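Local coordinates for uncharacterized conserved protein (Ruegeria pomeroyi DSS-3, PDB 3IUS) that is of unknown function but, as a member of the NAD-dependent epimerase/dehydratase family with a Rossmann-type fold, probably binds nicotinamide adenine dinucleotide, at residues A[234-239]-A[244-249]; A[224-229]-A[279-284]. All coordinates share one frame; numbering follows the deposited sequence.

Both contacts lie at the surface of the part of the chain that follows the last strand of the large parallel sheet, well away from the middle of the molecule: their centres are about 23 Å (contact 1) and 24 Å (contact 2) from the centre of the chain. They do not touch; their centres are about 26 Å apart and their nearest atoms about 13 Å. Helix 215-226, which ends in contact 2, is followed in the chain, after a short loop, by strand 233-235, where contact 1 starts. Contact 1 joins neighbours in sequence through an aromatic ring, whereas contact 2 brings two distant helix ends together through amide hydrogen bonds.

Contact 1: residues A[234-239]-A[244-249]; sequences VDFDKA and MARSFY
F236, in the 3-10 turn that follows strand 233-235, meets R246 of the short helix 243-247 and Y249 in the loop that follows it; the contact packs the 3-10 turn against the segment around helix 243-247, beside the small parallel sheet of strands 172-174 and 233-235. The F236 side chain carries this surface contact. Its CG stands anti to the backbone N (chi1 163°), and the ring reaches across to the helix with CE2 3.4 Å from CB of Y249. The CB of Y249 is thus pressed obliquely against the ring, while its own ring, with CG anti to the carbonyl carbon (chi1 -72°), turns off and slides past F236 in the opposite direction. The two ring planes are 36° apart and their centroids 5.6 Å, an oblique arrangement. Y249 makes an edge-to-face pair with F180, and both aromatic side chains also rest on I173 of strand 172-174. K175 connects the same two residues, by a cation-pi contact with F236 and a hydrogen bond to the backbone O of Y249. R246 comes in at about a right angle to F236, its chain bent at chi3. Its CG passes 4.1 Å from CZ of F236, and its guanidinium, tilted steeply to the ring, brings NH1 to 3.7 Å from that same CZ.

Contact 2: residues A[224-229]-A[279-284]; sequences ELQGLP and ALQADA
A polar bridge at the protein surface links the C-terminal turns of helices 215-226 and 273-282, both finished by a Schellman motif in which G227 and D283 take positive phi. The side chain of Q281 makes the link. It leaves its helix with CG anti to the backbone N (chi1 -171°) and runs extended, carrying the amide to the other helix end. There NE2 gives two hydrogen bonds, one to the backbone O of L225 at 3.0 Å and one to OE1 of Q226 at 3.1 Å. The approaches differ: NE2 sits above the carbonyl plane of L225, off its lone pairs, but lies only 25° out of the carbonyl plane of Q226. The chain of Q226 bends at chi2, bringing OE1 to NE2 of Q281, and the two amide planes are 32° apart. With both bonds made, the rotation of the Q281 amide is probably well fixed. L225 also packs on L277 and E278 of helix 273-282, and F162 touches L225, Q226 and Q281. A water molecule also joins the two helix ends, donating to the backbone O of L225 at 3.0 Å and to OE1 of Q281 at 2.9 Å.

Contact 1: residues A[234-239]-A[244-249]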
loop_
_atom_site.group_PDB
_atom_site.type_symbol
_atom_site.label_atom_id
_atom_site.label_comp_id
_atom_site.label_asym_id
_atom_site.label_seq_id
_atom_site.Cartn_x
_atom_site.Cartn_y
_atom_site.Cartn_z
ATOM N N VAL A 234 20.282 12.044 14.629
ATOM C CA VAL A 234 20.526 11.335 15.877
ATOM C C VAL A 234 20.759 9.864 15.577
ATOM O O VAL A 234 20.038 9.273 14.764
ATOM C CB VAL A 234 19.341 11.482 16.850
ATOM C CG1 VAL A 234 18.022 11.281 16.118
ATOM C CG2 VAL A 234 19.474 10.504 18.007
ATOM N N ASP A 235 21.767 9.278 16.220
ATOM C CA ASP A 235 22.082 7.871 15.999
ATOM C C ASP A 235 20.945 6.988 16.487
ATOM O O ASP A 235 20.393 7.197 17.564
ATOM C CB ASP A 235 23.387 7.478 16.697
ATOM C CG ASP A 235 24.621 7.898 15.915
ATOM O OD1 ASP A 235 25.726 7.856 16.495
ATOM O OD2 ASP A 235 24.492 8.256 14.722
ATOM N N PHE A 236 20.598 5.995 15.677
ATOM C CA PHE A 236 19.522 5.075 15.999
ATOM C C PHE A 236 19.593 4.548 17.436
ATOM O O PHE A 236 18.594 4.549 18.153
ATOM C CB PHE A 236 19.526 3.918 14.996
ATOM C CG PHE A 236 18.746 2.725 15.442
ATOM C CD1 PHE A 236 19.396 1.604 15.924
ATOM C CD2 PHE A 236 17.363 2.722 15.380
ATOM C CE1 PHE A 236 18.684 0.495 16.334
ATOM C CE2 PHE A 236 16.643 1.616 15.788
ATOM C CZ PHE A 236 17.305 0.499 16.267
ATOM N N ASP A 237 20.773 4.103 17.852
ATOM C CA ASP A 237 20.939 3.530 19.185
ATOM C C ASP A 237 20.981 4.598 20.288
ATOM O O ASP A 237 21.283 4.298 21.443
ATOM C CB ASP A 237 22.187 2.639 19.240
ATOM C CG ASP A 237 23.476 3.438 19.389
ATOM O OD1 ASP A 237 23.692 4.401 18.617
ATOM O OD2 ASP A 237 24.280 3.090 20.279
ATOM N N LYS A 238 20.666 5.839 19.929
ATOM C CA LYS A 238 20.629 6.932 20.899
ATOM C C LYS A 238 19.326 7.723 20.829
ATOM O O LYS A 238 19.155 8.707 21.543
ATOM C CB LYS A 238 21.811 7.887 20.700
ATOM C CG LYS A 238 23.044 7.567 21.529
ATOM C CD LYS A 238 24.091 6.813 20.726
ATOM C CE LYS A 238 25.370 6.627 21.539
ATOM N NZ LYS A 238 26.483 6.041 20.743
ATOM N N ALA A 239 18.408 7.290 19.971
ATOM C CA ALA A 239 17.211 8.076 19.671
ATOM C C ALA A 239 16.066 7.902 20.675
ATOM O O ALA A 239 15.036 8.571 20.567
ATOM C CB ALA A 239 16.721 7.763 18.255
HETATM N N MSE A 244 7.504 0.381 18.921
HETATM C CA MSE A 244 6.964 0.440 17.565
HETATM C C MSE A 244 7.929 1.143 16.611
HETATM O O MSE A 244 8.289 0.598 15.574
HETATM C CB MSE A 244 5.608 1.146 17.554
HETATM C CG MSE A 244 4.904 1.123 16.206
HETATM SE SE MSE A 244 4.587 -0.689 15.532
HETATM C CE MSE A 244 3.368 -0.226 14.077
ATOM N N ALA A 245 8.347 2.353 16.974
ATOM C CA ALA A 245 9.263 3.118 16.139
ATOM C C ALA A 245 10.537 2.324 15.875
ATOM O O ALA A 245 11.051 2.301 14.755
ATOM C CB ALA A 245 9.590 4.460 16.798
ATOM N N ARG A 246 11.039 1.664 16.914
ATOM C CA ARG A 246 12.264 0.885 16.810
ATOM C C ARG A 246 12.087 -0.306 15.874
ATOM O O ARG A 246 13.021 -0.701 15.179
ATOM C CB ARG A 246 12.698 0.394 18.194
ATOM C CG ARG A 246 13.808 -0.644 18.174
ATOM C CD ARG A 246 14.167 -1.086 19.583
ATOM N NE ARG A 246 14.500 0.057 20.429
ATOM C CZ ARG A 246 15.721 0.571 20.542
ATOM N NH1 ARG A 246 16.731 0.037 19.864
ATOM N NH2 ARG A 246 15.933 1.616 21.333
ATOM N N SER A 247 10.882 -0.867 15.856
ATOM C CA SER A 247 10.605 -2.068 15.074
ATOM C C SER A 247 10.789 -1.834 13.576
ATOM O O SER A 247 11.010 -2.779 12.815
ATOM C CB SER A 247 9.190 -2.580 15.356
ATOM O OG SER A 247 9.000 -3.879 14.820
ATOM N N PHE A 248 10.696 -0.577 13.153
ATOM C CA PHE A 248 10.834 -0.258 11.733
ATOM C C PHE A 248 12.290 -0.250 11.284
ATOM O O PHE A 248 12.583 -0.345 10.091
ATOM C CB PHE A 248 10.167 1.079 11.408
ATOM C CG PHE A 248 8.675 1.057 11.549
ATOM C CD1 PHE A 248 7.917 0.126 10.854
ATOM C CD2 PHE A 248 8.030 1.963 12.370
ATOM C CE1 PHE A 248 6.540 0.098 10.978
ATOM C CE2 PHE A 248 6.653 1.943 12.499
ATOM C CZ PHE A 248 5.907 1.009 11.801
ATOM N N TYR A 249 13.197 -0.141 12.247
ATOM C CA TYR A 249 14.622 -0.135 11.962
ATOM C C TYR A 249 15.253 -1.482 12.294
ATOM O O TYR A 249 16.472 -1.590 12.419
ATOM C CB TYR A 249 15.315 0.981 12.753
ATOM C CG TYR A 249 15.022 2.374 12.243
ATOM C CD1 TYR A 249 15.854 2.986 11.311
ATOM C CD2 TYR A 249 13.912 3.080 12.690
ATOM C CE1 TYR A 249 15.590 4.261 10.842
ATOM C CE2 TYR A 249 13.641 4.358 12.226
ATOM C CZ TYR A 249 14.480 4.942 11.301
ATOM O OH TYR A 249 14.213 6.209 10.839
#

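Contact 2: residues A[224-229]-A[279-284]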
loop_
_atom_site.group_PDB
_atom_site.type_symbol
_atom_site.label_atom_id
_atom_site.label_comp_id
_atom_site.label_asym_id
_atom_site.label_seq_id
_atom_site.Cartn_x
_atom_site.Cartn_y
_atom_site.Cartn_z
ATOM N N GLU A 224 15.858 20.528 1.613
ATOM C CA GLU A 224 16.594 21.163 0.529
ATOM C C GLU A 224 15.655 21.872 -0.456
ATOM O O GLU A 224 15.870 23.027 -0.807
ATOM C CB GLU A 224 17.454 20.123 -0.191
ATOM C CG GLU A 224 18.283 20.661 -1.344
ATOM C CD GLU A 224 19.077 19.569 -2.045
ATOM O OE1 GLU A 224 19.339 18.524 -1.414
ATOM O OE2 GLU A 224 19.439 19.757 -3.227
ATOM N N LEU A 225 14.622 21.168 -0.913
ATOM C CA LEU A 225 13.644 21.747 -1.832
ATOM C C LEU A 225 12.952 22.994 -1.278
ATOM O O LEU A 225 12.592 23.904 -2.032
ATOM C CB LEU A 225 12.595 20.704 -2.209
ATOM C CG LEU A 225 13.098 19.624 -3.158
ATOM C CD1 LEU A 225 12.053 18.525 -3.336
ATOM C CD2 LEU A 225 13.482 20.226 -4.504
ATOM N N GLN A 226 12.768 23.025 0.037
ATOM C CA GLN A 226 11.984 24.068 0.685
ATOM C C GLN A 226 12.892 25.214 1.100
ATOM O O GLN A 226 12.428 26.237 1.603
ATOM C CB GLN A 226 11.266 23.485 1.907
ATOM C CG GLN A 226 10.152 24.356 2.481
ATOM C CD GLN A 226 8.814 24.165 1.778
ATOM O OE1 GLN A 226 8.734 23.569 0.696
ATOM N NE2 GLN A 226 7.753 24.665 2.396
ATOM N N GLY A 227 14.194 25.042 0.889
ATOM C CA GLY A 227 15.149 26.069 1.270
ATOM C C GLY A 227 15.275 26.203 2.772
ATOM O O GLY A 227 15.539 27.300 3.288
ATOM N N LEU A 228 15.101 25.087 3.476
ATOM C CA LEU A 228 15.190 25.045 4.929
ATOM C C LEU A 228 16.448 24.320 5.417
ATOM O O LEU A 228 17.034 23.531 4.692
ATOM C CB LEU A 228 13.946 24.378 5.510
ATOM C CG LEU A 228 12.639 25.111 5.206
ATOM C CD1 LEU A 228 11.459 24.310 5.715
ATOM C CD2 LEU A 228 12.662 26.505 5.838
ATOM N N PRO A 229 16.870 24.598 6.656
ATOM C CA PRO A 229 18.070 23.951 7.195
ATOM C C PRO A 229 17.905 22.443 7.301
ATOM O O PRO A 229 16.809 21.961 7.580
ATOM C CB PRO A 229 18.188 24.553 8.597
ATOM C CG PRO A 229 17.440 25.846 8.522
ATOM C CD PRO A 229 16.293 25.564 7.604
ATOM N N ALA A 279 7.717 16.861 -7.638
ATOM C CA ALA A 279 6.342 16.990 -8.112
ATOM C C ALA A 279 5.357 17.306 -6.988
ATOM O O ALA A 279 4.447 18.115 -7.162
ATOM C CB ALA A 279 5.910 15.719 -8.843
ATOM N N LEU A 280 5.531 16.651 -5.842
ATOM C CA LEU A 280 4.662 16.869 -4.691
ATOM C C LEU A 280 4.734 18.305 -4.197
ATOM O O LEU A 280 3.714 18.911 -3.868
ATOM C CB LEU A 280 5.018 15.915 -3.549
ATOM C CG LEU A 280 4.102 14.700 -3.391
ATOM C CD1 LEU A 280 4.113 13.869 -4.655
ATOM C CD2 LEU A 280 4.499 13.859 -2.182
ATOM N N GLN A 281 5.943 18.845 -4.148
ATOM C CA GLN A 281 6.128 20.213 -3.677
ATOM C C GLN A 281 5.383 21.199 -4.570
ATOM O O GLN A 281 4.860 22.204 -4.093
ATOM C CB GLN A 281 7.605 20.585 -3.634
ATOM C CG GLN A 281 7.835 21.923 -2.936
ATOM C CD GLN A 281 9.204 22.495 -3.192
ATOM O OE1 GLN A 281 9.797 22.265 -4.238
ATOM N NE2 GLN A 281 9.704 23.277 -2.238
ATOM N N ALA A 282 5.340 20.897 -5.865
ATOM C CA ALA A 282 4.689 21.765 -6.839
ATOM C C ALA A 282 3.189 21.478 -6.964
ATOM O O ALA A 282 2.468 22.184 -7.672
ATOM C CB ALA A 282 5.373 21.635 -8.198
ATOM N N ASP A 283 2.725 20.449 -6.268
ATOM C CA ASP A 283 1.357 19.979 -6.427
ATOM C C ASP A 283 1.085 19.753 -7.910
ATOM O O ASP A 283 0.000 20.054 -8.410
ATOM C CB ASP A 283 0.363 20.984 -5.845
ATOM C CG ASP A 283 -1.046 20.432 -5.771
ATOM O OD1 ASP A 283 -1.192 19.217 -5.526
ATOM O OD2 ASP A 283 -2.006 21.212 -5.956
ATOM N N ALA A 284 2.087 19.229 -8.610
ATOM C CA ALA A 284 1.993 19.018 -10.048
ATOM C C ALA A 284 2.079 17.541 -10.402
ATOM O O ALA A 284 2.227 16.690 -9.529
ATOM C CB ALA A 284 3.078 19.794 -10.768
HETATM O O HOH W 1 12.256 23.678 -5.027
#